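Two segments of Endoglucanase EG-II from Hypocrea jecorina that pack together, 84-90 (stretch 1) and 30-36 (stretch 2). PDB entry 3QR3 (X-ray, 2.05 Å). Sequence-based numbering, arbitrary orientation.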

ATOM      1  N   SER A  84      -7.125   8.695 -16.136  1.00 23.37           N
ATOM      2  CA  SER A  84      -8.132   9.702 -15.824  1.00 27.17           C
ATOM      3  C   SER A  84      -9.067   9.248 -14.690  1.00 23.04           C
ATOM      4  O   SER A  84      -9.367  10.005 -13.767  1.00 21.93           O
ATOM      5  CB  SER A  84      -8.945  10.021 -17.085  1.00 23.08           C
ATOM      6  OG  SER A  84      -9.984  10.940 -16.797  1.00 34.92           O
ATOM      7  N   LYS A  85      -9.538   8.010 -14.775  1.00 24.58           N
ATOM      8  CA  LYS A  85     -10.385   7.440 -13.734  1.00 17.09           C
ATOM      9  C   LYS A  85      -9.602   7.277 -12.428  1.00 20.91           C
ATOM     10  O   LYS A  85     -10.048   7.703 -11.371  1.00 19.13           O
ATOM     11  CB  LYS A  85     -10.948   6.089 -14.186  1.00 18.89           C
ATOM     12  CG  LYS A  85     -11.984   6.174 -15.320  1.00 16.79           C
ATOM     13  CD  LYS A  85     -13.226   6.951 -14.875  1.00 19.32           C
ATOM     14  CE  LYS A  85     -14.316   6.924 -15.947  1.00 24.26           C
ATOM     15  NZ  LYS A  85     -15.607   7.453 -15.422  1.00 30.03           N
ATOM     16  N   TYR A  86      -8.433   6.654 -12.500  1.00 18.70           N
ATOM     17  CA  TYR A  86      -7.624   6.446 -11.299  1.00 19.33           C
ATOM     18  C   TYR A  86      -7.238   7.767 -10.644  1.00 17.62           C
ATOM     19  O   TYR A  86      -7.248   7.894  -9.418  1.00 16.01           O
ATOM     20  CB  TYR A  86      -6.379   5.621 -11.626  1.00 16.02           C
ATOM     21  CG  TYR A  86      -5.533   5.292 -10.423  1.00 16.79           C
ATOM     22  CD1 TYR A  86      -5.983   4.404  -9.457  1.00 15.69           C
ATOM     23  CD2 TYR A  86      -4.279   5.869 -10.257  1.00 13.93           C
ATOM     24  CE1 TYR A  86      -5.204   4.090  -8.354  1.00 17.26           C
ATOM     25  CE2 TYR A  86      -3.491   5.569  -9.165  1.00 14.51           C
ATOM     26  CZ  TYR A  86      -3.952   4.679  -8.219  1.00 15.13           C
ATOM     27  OH  TYR A  86      -3.174   4.387  -7.130  1.00 15.57           O
ATOM     28  N   ASP A  87      -6.931   8.769 -11.457  1.00 18.07           N
ATOM     29  CA  ASP A  87      -6.547  10.069 -10.901  1.00 17.07           C
ATOM     30  C   ASP A  87      -7.674  10.721 -10.104  1.00 19.73           C
ATOM     31  O   ASP A  87      -7.417  11.506  -9.186  1.00 18.83           O
ATOM     32  CB  ASP A  87      -6.042  11.032 -11.978  1.00 18.09           C
ATOM     33  CG  ASP A  87      -5.453  12.311 -11.378  1.00 29.18           C
ATOM     34  OD1 ASP A  87      -4.597  12.199 -10.480  1.00 22.50           O
ATOM     35  OD2 ASP A  87      -5.859  13.421 -11.781  1.00 30.76           O
ATOM     36  N   GLN A  88      -8.924  10.404 -10.435  1.00 17.58           N
ATOM     37  CA  GLN A  88     -10.035  10.962  -9.671  1.00 20.84           C
ATOM     38  C   GLN A  88      -9.959  10.487  -8.227  1.00 15.94           C
ATOM     39  O   GLN A  88     -10.242  11.242  -7.301  1.00 19.37           O
ATOM     40  CB  GLN A  88     -11.402  10.582 -10.267  1.00 17.48           C
ATOM     41  CG  GLN A  88     -11.726  11.248 -11.586  1.00 23.73           C
ATOM     42  CD  GLN A  88     -13.020  10.712 -12.195  1.00 32.33           C
ATOM     43  OE1 GLN A  88     -13.925  10.284 -11.481  1.00 35.51           O
ATOM     44  NE2 GLN A  88     -13.104  10.738 -13.513  1.00 32.21           N
ATOM     45  N   LEU A  89      -9.590   9.228  -8.038  1.00 15.57           N
ATOM     46  CA  LEU A  89      -9.483   8.682  -6.689  1.00 16.14           C
ATOM     47  C   LEU A  89      -8.262   9.298  -5.975  1.00 15.43           C
ATOM     48  O   LEU A  89      -8.326   9.671  -4.801  1.00 15.33           O
ATOM     49  CB  LEU A  89      -9.387   7.155  -6.743  1.00 15.74           C
ATOM     50  CG  LEU A  89      -9.363   6.423  -5.400  1.00 18.73           C
ATOM     51  CD1 LEU A  89     -10.650   6.698  -4.629  1.00 16.09           C
ATOM     52  CD2 LEU A  89      -9.161   4.929  -5.622  1.00 15.27           C
ATOM     53  N   VAL A  90      -7.167   9.431  -6.706  1.00 17.42           N
ATOM     54  CA  VAL A  90      -5.960  10.074  -6.177  1.00 22.42           C
ATOM     55  C   VAL A  90      -6.209  11.516  -5.714  1.00 20.64           C
ATOM     56  O   VAL A  90      -5.835  11.886  -4.604  1.00 19.51           O
ATOM     57  CB  VAL A  90      -4.813  10.070  -7.219  1.00 20.26           C
ATOM     58  CG1 VAL A  90      -3.579  10.796  -6.674  1.00 18.32           C
ATOM     59  CG2 VAL A  90      -4.460   8.645  -7.610  1.00 16.36           C
TER
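Stretch 2 30-36: PPLKNFT

Residues 30-36 of this endoglucanase form an irregular segment that lies along one side of helix 84-90, which itself extends beyond the stretch at both ends. The two segments belong to the same chain, and together they bury 330 Å² of surface. The loop runs against the sense of the helix: Leu32 lies nearest Leu89, with their CA atoms 6.8 Å apart, whereas three residues later Phe35 lies nearest Lys85, one helical turn back, with a CA-CA separation of 7.4 Å. The helix presents Lys85, Gln88 and Leu89 to the loop, the CA-to-CB bonds of all three pointing toward it, while those of Tyr86 and Asp87 point away.

The segment begins in an extended conformation at Pro30 (phi/psi -67/144°). Although its CA-to-CB bond points toward the helix, the ring makes no contact, its nearest approach being 6.4 Å from Pro30 CG to Lys85 CB. At Pro31 psi falls to 52°, and a weak hydrogen bond of 3.0 Å from Leu32 N to Pro30 O spans the bend. The Pro31 ring, with its CA-to-CB bond directed sideways, meets the end of the Leu89 side chain, Pro31 CG lying 3.9 Å from Leu89 CD2 in an apolar contact.

Leu32 has the largest area covered by the helix of any residue in the loop. Its CA-to-CB bond points toward the helix, and its m,t side chain reaches the backbone between Lys85 and Leu89. Leu32 CD1 comes within 3.1 Å of Lys85 O, a tight approach of a methyl group to a carbonyl oxygen, and lies 4.0 Å from Gln88 OE1. The other methyl, Leu32 CD2, packs 3.9 Å from Leu89 N and 4.1 Å from Leu89 CB.

A type I beta turn from Leu32 to Phe35 then reverses the chain, closed by a hydrogen bond of 3.0 Å from Phe35 N to Leu32 O. Lys33, at the second position of the turn, is exposed and out of reach of the helix. Asn34 approaches it through its backbone: its carbonyl oxygen accepts a hydrogen bond from a water at 3.1 Å between Asn34 O and the water O. The same water donates to Gln88 OE1, also at 3.1 Å from its O, and accepts from Lys85 NZ at 2.6 Å from its O, so that it links the turn to two helix side chains.

Phe35 completes the contact. Its CA-to-CB bond points sideways, but the ring comes nearer the helix, placing Phe35 CE1 3.6 Å from Lys85 CG, which approaches the ring obliquely. The lysine side chain continues past the ring, and Lys85 NZ donates a hydrogen bond of 2.9 Å to Phe35 O, the one direct hydrogen bond between the segments. Lys85 NZ lies 5.1 Å from the centroid of the Phe35 ring, so any cation-pi attraction is at most weak. At Thr36 the CA-to-CB bond points away, and the residue makes no contact with the helix.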

ATOM      1  N   PRO A  30     -13.792  -0.349  -9.382  1.00 21.03           N
ATOM      2  CA  PRO A  30     -13.168   0.794  -8.704  1.00 15.35           C
ATOM      3  C   PRO A  30     -14.117   1.469  -7.725  1.00 21.12           C
ATOM      4  O   PRO A  30     -15.322   1.535  -7.984  1.00 23.08           O
ATOM      5  CB  PRO A  30     -12.801   1.733  -9.862  1.00 20.35           C
ATOM      6  CG  PRO A  30     -12.759   0.822 -11.102  1.00 18.79           C
ATOM      7  CD  PRO A  30     -13.880  -0.148 -10.838  1.00 16.20           C
ATOM      8  N   PRO A  31     -13.578   1.949  -6.590  1.00 15.94           N
ATOM      9  CA  PRO A  31     -14.364   2.641  -5.563  1.00 13.84           C
ATOM     10  C   PRO A  31     -14.585   4.123  -5.902  1.00 16.16           C
ATOM     11  O   PRO A  31     -14.287   5.002  -5.093  1.00 17.29           O
ATOM     12  CB  PRO A  31     -13.484   2.508  -4.308  1.00 16.08           C
ATOM     13  CG  PRO A  31     -12.077   2.457  -4.841  1.00 15.40           C
ATOM     14  CD  PRO A  31     -12.147   1.852  -6.236  1.00 16.65           C
ATOM     15  N   LEU A  32     -15.082   4.381  -7.106  1.00 17.78           N
ATOM     16  CA  LEU A  32     -15.531   5.711  -7.499  1.00 19.90           C
ATOM     17  C   LEU A  32     -17.023   5.597  -7.788  1.00 21.15           C
ATOM     18  O   LEU A  32     -17.432   4.848  -8.688  1.00 20.21           O
ATOM     19  CB  LEU A  32     -14.807   6.194  -8.750  1.00 16.69           C
ATOM     20  CG  LEU A  32     -13.361   6.626  -8.572  1.00 21.44           C
ATOM     21  CD1 LEU A  32     -12.702   6.824  -9.925  1.00 26.06           C
ATOM     22  CD2 LEU A  32     -13.287   7.909  -7.733  1.00 24.25           C
ATOM     23  N   LYS A  33     -17.823   6.328  -7.025  1.00 19.48           N
ATOM     24  CA  LYS A  33     -19.272   6.154  -7.056  1.00 22.92           C
ATOM     25  C   LYS A  33     -19.845   6.200  -8.471  1.00 24.60           C
ATOM     26  O   LYS A  33     -20.649   5.344  -8.843  1.00 18.32           O
ATOM     27  CB  LYS A  33     -19.966   7.179  -6.162  1.00 21.09           C
ATOM     28  CG  LYS A  33     -21.451   6.900  -5.964  1.00 23.70           C
ATOM     29  CD  LYS A  33     -22.052   7.803  -4.902  1.00 22.96           C
ATOM     30  CE  LYS A  33     -23.535   7.502  -4.688  1.00 29.83           C
ATOM     31  NZ  LYS A  33     -24.110   8.393  -3.636  1.00 39.01           N
ATOM     32  N   ASN A  34     -19.428   7.189  -9.258  1.00 22.16           N
ATOM     33  CA  ASN A  34     -19.975   7.350 -10.603  1.00 26.83           C
ATOM     34  C   ASN A  34     -18.992   6.915 -11.685  1.00 24.75           C
ATOM     35  O   ASN A  34     -18.871   7.566 -12.721  1.00 27.73           O
ATOM     36  CB  ASN A  34     -20.438   8.794 -10.848  1.00 30.60           C
ATOM     37  CG  ASN A  34     -21.511   8.889 -11.938  1.00 37.24           C
ATOM     38  OD1 ASN A  34     -22.363   8.013 -12.062  1.00 39.57           O
ATOM     39  ND2 ASN A  34     -21.466   9.959 -12.732  1.00 37.59           N
ATOM     40  N   PHE A  35     -18.306   5.804 -11.442  1.00 21.08           N
ATOM     41  CA  PHE A  35     -17.321   5.256 -12.386  1.00 23.69           C
ATOM     42  C   PHE A  35     -17.895   4.950 -13.780  1.00 26.91           C
ATOM     43  O   PHE A  35     -17.188   5.065 -14.784  1.00 22.42           O
ATOM     44  CB  PHE A  35     -16.699   3.977 -11.816  1.00 17.60           C
ATOM     45  CG  PHE A  35     -15.630   3.372 -12.693  1.00 23.22           C
ATOM     46  CD1 PHE A  35     -14.358   3.908 -12.724  1.00 23.20           C
ATOM     47  CD2 PHE A  35     -15.904   2.258 -13.482  1.00 25.43           C
ATOM     48  CE1 PHE A  35     -13.370   3.354 -13.526  1.00 23.93           C
ATOM     49  CE2 PHE A  35     -14.925   1.696 -14.288  1.00 23.95           C
ATOM     50  CZ  PHE A  35     -13.655   2.247 -14.306  1.00 26.89           C
ATOM     51  N   THR A  36     -19.162   4.542 -13.842  1.00 22.06           N
ATOM     52  CA  THR A  36     -19.769   4.193 -15.123  1.00 25.31           C
ATOM     53  C   THR A  36     -20.982   5.035 -15.500  1.00 33.17           C
ATOM     54  O   THR A  36     -21.504   4.896 -16.607  1.00 33.19           O
ATOM     55  CB  THR A  36     -20.241   2.739 -15.148  1.00 30.01           C
ATOM     56  OG1 THR A  36     -21.341   2.593 -14.248  1.00 20.78           O
ATOM     57  CG2 THR A  36     -19.118   1.787 -14.747  1.00 28.54           C
TER
HETATM   58  O   HOH W   1     -15.961   8.505 -13.050  1.00 34.76           O